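Local structure of probable peptidyl-prolyl cis-trans isomerase (Mimivirus, 2OSE) at residues Met19-Asn24 / Asp181-Met186; Ser185-Tyr190 / Pro196-Gly201. The protein is a homotrimeric, virion-associated viral cyclophilin that probably catalyses cis-trans isomerisation of peptidyl-prolyl bonds and may bind cyclosporin A. One frame throughout, in Å; residues are numbered along the deposited sequence.

Interaction 1 (Met19-Asn24 / Asp181-Met186); sequences MDIVLN and DKINSM
At one end of the cyclophilin beta-barrel, the C-terminal part of helix 177-186 is packed against strand 16-23 through two apolar pairs, I21 with I183 and L23 with M186. Each segment uses one face: I21 and L23 stand two residues apart on the strand, I183 and M186 three apart on the helix. The backbones stay well separated, with the CA atoms of I21 and I183 9.2 Å apart, and side chains bridge the gap. I21 offers its branch methyl CG2, which lies anti to the backbone N (chi1 -51° for CG1) and meets I183 CD1 at 3.9 Å. The two isoleucines cross at about a right angle, and the extended outer bond of I183 (chi2 163°) carries CD1 out to the strand. L23 and M186 instead approach tip to tip, L23 CD2 lying 3.8 Å from M186 SD. Both pairs are modest in extent, burying 122 Å² in total. Strand 26-35 borders the site, with I28 touching both I21 and L23, while F81 packs on I21 and P196 on L23. D136 of a second subunit packs on S185 and M186.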
ATOM      1  N   MET A  19      23.333  -8.208 -11.852  1.00 25.08           N
ATOM      2  CA  MET A  19      22.264  -7.215 -11.852  1.00 27.62           C
ATOM      3  C   MET A  19      22.793  -5.922 -11.232  1.00 26.24           C
ATOM      4  O   MET A  19      23.125  -5.898 -10.023  1.00 24.73           O
ATOM      5  CB  MET A  19      21.117  -7.660 -10.937  1.00 26.84           C
ATOM      6  CG  MET A  19      20.119  -8.539 -11.517  1.00 30.74           C
ATOM      7  SD  MET A  19      19.004  -9.160 -10.192  1.00 32.33           S
ATOM      8  CE  MET A  19      18.137 -10.270 -11.290  1.00 30.54           C
ATOM      9  N   ASP A  20      22.788  -4.847 -12.014  1.00 26.18           N
ATOM     10  CA  ASP A  20      22.913  -3.478 -11.444  1.00 25.79           C
ATOM     11  C   ASP A  20      21.678  -3.134 -10.621  1.00 25.14           C
ATOM     12  O   ASP A  20      20.556  -3.508 -11.002  1.00 24.43           O
ATOM     13  CB  ASP A  20      23.036  -2.430 -12.551  1.00 25.26           C
ATOM     14  CG  ASP A  20      24.407  -2.316 -13.081  1.00 28.78           C
ATOM     15  OD1 ASP A  20      25.390  -2.657 -12.369  1.00 32.12           O
ATOM     16  OD2 ASP A  20      24.526  -1.887 -14.242  1.00 30.45           O
ATOM     17  N   ILE A  21      21.885  -2.438  -9.502  1.00 25.34           N
ATOM     18  CA  ILE A  21      20.777  -1.921  -8.664  1.00 26.25           C
ATOM     19  C   ILE A  21      20.764  -0.411  -8.857  1.00 28.00           C
ATOM     20  O   ILE A  21      21.820   0.232  -8.803  1.00 28.15           O
ATOM     21  CB  ILE A  21      20.938  -2.279  -7.154  1.00 27.24           C
ATOM     22  CG1 ILE A  21      21.209  -3.798  -6.984  1.00 26.20           C
ATOM     23  CG2 ILE A  21      19.691  -1.847  -6.314  1.00 25.40           C
ATOM     24  CD1 ILE A  21      19.964  -4.660  -7.200  1.00 28.80           C
ATOM     25  N   VAL A  22      19.588   0.121  -9.177  1.00 29.08           N
ATOM     26  CA  VAL A  22      19.445   1.535  -9.565  1.00 30.00           C
ATOM     27  C   VAL A  22      18.568   2.214  -8.512  1.00 30.55           C
ATOM     28  O   VAL A  22      17.630   1.615  -7.985  1.00 29.39           O
ATOM     29  CB  VAL A  22      18.832   1.659 -11.010  1.00 30.20           C
ATOM     30  CG1 VAL A  22      18.421   3.128 -11.371  1.00 31.08           C
ATOM     31  CG2 VAL A  22      19.800   1.091 -12.054  1.00 28.19           C
ATOM     32  N   LEU A  23      18.905   3.453  -8.186  1.00 32.54           N
ATOM     33  CA  LEU A  23      18.057   4.302  -7.336  1.00 34.14           C
ATOM     34  C   LEU A  23      18.138   5.725  -7.894  1.00 36.16           C
ATOM     35  O   LEU A  23      19.229   6.301  -8.024  1.00 36.52           O
ATOM     36  CB  LEU A  23      18.544   4.286  -5.890  1.00 34.47           C
ATOM     37  CG  LEU A  23      17.943   5.297  -4.891  1.00 33.77           C
ATOM     38  CD1 LEU A  23      16.600   4.832  -4.478  1.00 32.72           C
ATOM     39  CD2 LEU A  23      18.841   5.478  -3.684  1.00 35.02           C
ATOM     40  N   ASN A  24      16.999   6.263  -8.292  1.00 38.08           N
ATOM     41  CA  ASN A  24      16.942   7.632  -8.831  1.00 39.80           C
ATOM     42  C   ASN A  24      17.811   7.836 -10.057  1.00 40.63           C
ATOM     43  O   ASN A  24      18.581   8.808 -10.139  1.00 41.07           O
ATOM     44  CB  ASN A  24      17.300   8.641  -7.745  1.00 39.67           C
ATOM     45  CG  ASN A  24      16.273   8.676  -6.645  1.00 41.58           C
ATOM     46  OD1 ASN A  24      15.070   8.530  -6.902  1.00 42.98           O
ATOM     47  ND2 ASN A  24      16.733   8.862  -5.409  1.00 40.87           N
ATOM     48  N   ASP A 181      23.903  -4.209   1.861  1.00 24.04           N
ATOM     49  CA  ASP A 181      24.047  -3.350   3.035  1.00 24.32           C
ATOM     50  C   ASP A 181      23.551  -1.901   2.808  1.00 23.77           C
ATOM     51  O   ASP A 181      22.891  -1.350   3.662  1.00 23.42           O
ATOM     52  CB  ASP A 181      25.501  -3.306   3.512  1.00 25.47           C
ATOM     53  CG  ASP A 181      26.023  -4.656   3.971  1.00 27.24           C
ATOM     54  OD1 ASP A 181      25.241  -5.507   4.449  1.00 30.85           O
ATOM     55  OD2 ASP A 181      27.244  -4.874   3.828  1.00 30.72           O
ATOM     56  N   LYS A 182      23.907  -1.300   1.683  1.00 24.02           N
ATOM     57  CA  LYS A 182      23.460   0.051   1.317  1.00 24.97           C
ATOM     58  C   LYS A 182      21.920   0.122   1.256  1.00 25.57           C
ATOM     59  O   LYS A 182      21.308   1.037   1.815  1.00 24.73           O
ATOM     60  CB  LYS A 182      24.060   0.463  -0.023  1.00 24.80           C
ATOM     61  CG  LYS A 182      25.572   0.815   0.042  1.00 24.30           C
ATOM     62  CD  LYS A 182      26.096   1.271  -1.327  1.00 25.67           C
ATOM     63  CE  LYS A 182      27.591   1.616  -1.195  1.00 28.92           C
ATOM     64  NZ  LYS A 182      28.129   2.140  -2.514  1.00 35.82           N
ATOM     65  N   ILE A 183      21.318  -0.844   0.552  1.00 25.48           N
ATOM     66  CA  ILE A 183      19.854  -0.975   0.477  1.00 25.27           C
ATOM     67  C   ILE A 183      19.239  -1.049   1.875  1.00 25.57           C
ATOM     68  O   ILE A 183      18.335  -0.266   2.211  1.00 24.66           O
ATOM     69  CB  ILE A 183      19.423  -2.213  -0.388  1.00 25.42           C
ATOM     70  CG1 ILE A 183      19.814  -1.992  -1.862  1.00 24.53           C
ATOM     71  CG2 ILE A 183      17.911  -2.439  -0.264  1.00 25.18           C
ATOM     72  CD1 ILE A 183      19.818  -3.299  -2.719  1.00 25.57           C
ATOM     73  N   ASN A 184      19.747  -1.981   2.683  1.00 25.43           N
ATOM     74  CA  ASN A 184      19.268  -2.178   4.044  1.00 26.87           C
ATOM     75  C   ASN A 184      19.360  -0.938   4.929  1.00 28.06           C
ATOM     76  O   ASN A 184      18.423  -0.653   5.723  1.00 28.66           O
ATOM     77  CB  ASN A 184      19.997  -3.344   4.721  1.00 25.82           C
ATOM     78  CG  ASN A 184      19.243  -3.861   5.874  1.00 28.20           C
ATOM     79  OD1 ASN A 184      18.064  -4.170   5.752  1.00 27.58           O
ATOM     80  ND2 ASN A 184      19.901  -3.948   7.045  1.00 30.61           N
ATOM     81  N   SER A 185      20.488  -0.231   4.842  1.00 28.71           N
ATOM     82  CA  SER A 185      20.595   1.047   5.563  1.00 31.29           C
ATOM     83  C   SER A 185      19.510   2.030   5.125  1.00 31.57           C
ATOM     84  O   SER A 185      18.911   2.675   5.954  1.00 33.01           O
ATOM     85  CB  SER A 185      21.956   1.680   5.369  1.00 30.57           C
ATOM     86  OG  SER A 185      22.887   0.927   6.134  1.00 35.85           O
ATOM     87  N   MET A 186      19.282   2.156   3.823  1.00 32.23           N
ATOM     88  CA  MET A 186      18.318   3.129   3.324  1.00 33.23           C
ATOM     89  C   MET A 186      16.867   2.794   3.628  1.00 32.83           C
ATOM     90  O   MET A 186      16.003   3.669   3.496  1.00 34.45           O
ATOM     91  CB  MET A 186      18.495   3.341   1.842  1.00 32.85           C
ATOM     92  CG  MET A 186      19.802   3.997   1.532  1.00 33.13           C
ATOM     93  SD  MET A 186      19.881   4.371  -0.189  1.00 36.37           S
ATOM     94  CE  MET A 186      20.613   2.876  -0.787  1.00 35.96           C
TER

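Interaction 2 (Ser185-Tyr190 / Pro196-Gly201); sequences SMIKPY and PTFSIG
M186 and I187 both approach the ring of F198 at its rim, close to the ring plane, and neither covers a face. They come to it at different points. M186 brings its terminal methyl to the CE1-CZ side, CE lying 3.6 Å from F198 CE1 and equally close to CZ, whereas I187 touches the other flank with CG2, 3.9 Å from F198 CE2. The M186 and F198 side chains cross obliquely, with the thioether beside the ring edge, and the turn about CG-SD (chi3 -90°) brings CE to that edge. The sulfur itself lies 5.3 Å from the centroid of the F198 ring, 82° off the normal, which makes this a Met-aromatic contact of the edge-on kind. In I187 the rotation about CA-CB sets CG1 between the backbone N and the carbonyl carbon (chi1 68°), and CG2, anti to that carbonyl carbon, is the branch that reaches the phenyl group. P196 adds a looser contact beside the methionine backbone: its ring carbon CD lies 3.8 Å from M186 O, and its CG is 4.2 Å from M186 CB.

L23 and I28, from neighbouring strands, also pack on F198, and L151 and Y195 touch I187. The phenyl group is set among hydrophobic side chains from helix, loop and sheet. The arrangement fits the cyclophilin fold, a beta-barrel with a helix covering each end; here helix 177-186 and the loop after it pack on the segment that leads through P196 into strand 198-205.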
ATOM      1  N   SER A 185      20.488  -0.231   4.842  1.00 28.71           N
ATOM      2  CA  SER A 185      20.595   1.047   5.563  1.00 31.29           C
ATOM      3  C   SER A 185      19.510   2.030   5.125  1.00 31.57           C
ATOM      4  O   SER A 185      18.911   2.675   5.954  1.00 33.01           O
ATOM      5  CB  SER A 185      21.956   1.680   5.369  1.00 30.57           C
ATOM      6  OG  SER A 185      22.887   0.927   6.134  1.00 35.85           O
ATOM      7  N   MET A 186      19.282   2.156   3.823  1.00 32.23           N
ATOM      8  CA  MET A 186      18.318   3.129   3.324  1.00 33.23           C
ATOM      9  C   MET A 186      16.867   2.794   3.628  1.00 32.83           C
ATOM     10  O   MET A 186      16.003   3.669   3.496  1.00 34.45           O
ATOM     11  CB  MET A 186      18.495   3.341   1.842  1.00 32.85           C
ATOM     12  CG  MET A 186      19.802   3.997   1.532  1.00 33.13           C
ATOM     13  SD  MET A 186      19.881   4.371  -0.189  1.00 36.37           S
ATOM     14  CE  MET A 186      20.613   2.876  -0.787  1.00 35.96           C
ATOM     15  N   ILE A 187      16.594   1.552   4.026  1.00 31.18           N
ATOM     16  CA  ILE A 187      15.249   1.149   4.378  1.00 30.29           C
ATOM     17  C   ILE A 187      15.015   1.004   5.888  1.00 29.95           C
ATOM     18  O   ILE A 187      13.998   0.465   6.293  1.00 27.64           O
ATOM     19  CB  ILE A 187      14.715  -0.095   3.571  1.00 31.06           C
ATOM     20  CG1 ILE A 187      15.461  -1.389   3.934  1.00 28.10           C
ATOM     21  CG2 ILE A 187      14.728   0.213   2.037  1.00 29.55           C
ATOM     22  CD1 ILE A 187      14.938  -2.648   3.155  1.00 29.11           C
ATOM     23  N   LYS A 188      15.934   1.537   6.698  1.00 30.17           N
ATOM     24  CA  LYS A 188      15.728   1.573   8.142  1.00 31.65           C
ATOM     25  C   LYS A 188      14.391   2.286   8.418  1.00 31.17           C
ATOM     26  O   LYS A 188      14.160   3.369   7.881  1.00 29.76           O
ATOM     27  CB  LYS A 188      16.892   2.292   8.823  1.00 32.47           C
ATOM     28  CG  LYS A 188      16.772   2.341  10.364  1.00 34.65           C
ATOM     29  CD  LYS A 188      17.824   3.251  10.946  1.00 39.20           C
ATOM     30  CE  LYS A 188      17.403   3.829  12.310  1.00 45.24           C
ATOM     31  NZ  LYS A 188      17.250   2.766  13.368  1.00 48.78           N
ATOM     32  N   PRO A 189      13.472   1.617   9.148  1.00 31.69           N
ATOM     33  CA  PRO A 189      12.127   2.201   9.281  1.00 31.81           C
ATOM     34  C   PRO A 189      11.996   3.335  10.305  1.00 31.78           C
ATOM     35  O   PRO A 189      12.654   3.349  11.366  1.00 31.27           O
ATOM     36  CB  PRO A 189      11.259   1.012   9.674  1.00 31.77           C
ATOM     37  CG  PRO A 189      12.195   0.118  10.453  1.00 32.81           C
ATOM     38  CD  PRO A 189      13.555   0.271   9.762  1.00 31.39           C
ATOM     39  N   TYR A 190      11.144   4.277   9.929  1.00 31.53           N
ATOM     40  CA  TYR A 190      10.781   5.437  10.722  1.00 31.48           C
ATOM     41  C   TYR A 190       9.322   5.675  10.359  1.00 30.10           C
ATOM     42  O   TYR A 190       8.994   5.646   9.182  1.00 29.60           O
ATOM     43  CB  TYR A 190      11.576   6.653  10.255  1.00 31.42           C
ATOM     44  CG  TYR A 190      12.995   6.692  10.736  1.00 32.05           C
ATOM     45  CD1 TYR A 190      13.268   6.786  12.093  1.00 33.70           C
ATOM     46  CD2 TYR A 190      14.065   6.648   9.838  1.00 32.41           C
ATOM     47  CE1 TYR A 190      14.565   6.850  12.574  1.00 36.39           C
ATOM     48  CE2 TYR A 190      15.411   6.723  10.313  1.00 34.23           C
ATOM     49  CZ  TYR A 190      15.632   6.820  11.693  1.00 35.24           C
ATOM     50  OH  TYR A 190      16.905   6.905  12.252  1.00 38.71           O
ATOM     51  N   PRO A 196      12.775   4.634  -0.419  1.00 42.26           N
ATOM     52  CA  PRO A 196      13.143   4.907  -1.806  1.00 41.98           C
ATOM     53  C   PRO A 196      12.743   3.723  -2.715  1.00 40.12           C
ATOM     54  O   PRO A 196      12.549   2.633  -2.213  1.00 40.08           O
ATOM     55  CB  PRO A 196      14.672   5.071  -1.736  1.00 42.28           C
ATOM     56  CG  PRO A 196      15.091   4.350  -0.486  1.00 43.02           C
ATOM     57  CD  PRO A 196      13.953   4.511   0.469  1.00 42.68           C
ATOM     58  N   THR A 197      12.566   3.960  -4.016  1.00 39.09           N
ATOM     59  CA  THR A 197      12.256   2.872  -4.969  1.00 38.41           C
ATOM     60  C   THR A 197      13.497   2.353  -5.695  1.00 36.38           C
ATOM     61  O   THR A 197      14.097   3.044  -6.520  1.00 37.61           O
ATOM     62  CB  THR A 197      11.131   3.254  -5.940  1.00 38.72           C
ATOM     63  OG1 THR A 197       9.923   3.370  -5.191  1.00 41.99           O
ATOM     64  CG2 THR A 197      10.915   2.159  -7.014  1.00 39.45           C
ATOM     65  N   PHE A 198      13.889   1.121  -5.369  1.00 34.26           N
ATOM     66  CA  PHE A 198      15.020   0.475  -6.031  1.00 31.03           C
ATOM     67  C   PHE A 198      14.563  -0.286  -7.256  1.00 30.22           C
ATOM     68  O   PHE A 198      13.456  -0.827  -7.296  1.00 30.39           O
ATOM     69  CB  PHE A 198      15.718  -0.488  -5.041  1.00 30.12           C
ATOM     70  CG  PHE A 198      16.291   0.208  -3.849  1.00 29.15           C
ATOM     71  CD1 PHE A 198      17.489   0.905  -3.947  1.00 28.89           C
ATOM     72  CD2 PHE A 198      15.631   0.200  -2.645  1.00 26.59           C
ATOM     73  CE1 PHE A 198      18.009   1.561  -2.844  1.00 27.97           C
ATOM     74  CE2 PHE A 198      16.157   0.867  -1.528  1.00 26.21           C
ATOM     75  CZ  PHE A 198      17.323   1.541  -1.626  1.00 26.40           C
ATOM     76  N   SER A 199      15.434  -0.387  -8.248  1.00 29.85           N
ATOM     77  CA  SER A 199      15.087  -1.186  -9.419  1.00 28.39           C
ATOM     78  C   SER A 199      16.300  -1.891  -9.957  1.00 27.78           C
ATOM     79  O   SER A 199      17.438  -1.581  -9.564  1.00 27.54           O
ATOM     80  CB  SER A 199      14.453  -0.305 -10.505  1.00 29.02           C
ATOM     81  OG  SER A 199      15.298   0.800 -10.752  1.00 30.42           O
ATOM     82  N   ILE A 200      16.058  -2.828 -10.862  1.00 26.32           N
ATOM     83  CA  ILE A 200      17.122  -3.539 -11.559  1.00 27.23           C
ATOM     84  C   ILE A 200      17.506  -2.738 -12.803  1.00 29.02           C
ATOM     85  O   ILE A 200      16.608  -2.317 -13.574  1.00 30.12           O
ATOM     86  CB  ILE A 200      16.662  -4.992 -11.939  1.00 26.92           C
ATOM     87  CG1 ILE A 200      16.262  -5.765 -10.662  1.00 27.56           C
ATOM     88  CG2 ILE A 200      17.719  -5.724 -12.751  1.00 27.12           C
ATOM     89  CD1 ILE A 200      15.463  -7.139 -10.933  1.00 25.77           C
ATOM     90  N   GLY A 201      18.808  -2.500 -12.981  1.00 28.03           N
ATOM     91  CA  GLY A 201      19.347  -1.912 -14.205  1.00 27.16           C
ATOM     92  C   GLY A 201      19.812  -2.981 -15.158  1.00 27.34           C
ATOM     93  O   GLY A 201      19.159  -4.015 -15.290  1.00 26.86           O
TER

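Interactions 1 and 2 lie about 6 Å apart, centre to centre, on the same side of the chain's centre, and share S185 and M186 in the C-terminal part of helix 177-186. Along the chain the order is strand 16-23, the helix, the loop after it and strand 198-205, so early and late parts of the sequence meet here. The two strands are antiparallel neighbours in the barrel sheet, probably hydrogen-bonded from V22 N to S199 O and from G201 N to D20 O, each 2.8 Å. L23 CD1 also packs on P196 CB. M186 touches both L23 of strand 16-23 and F198 of the segment leading into strand 198-205, beside a second subunit of the homotrimer.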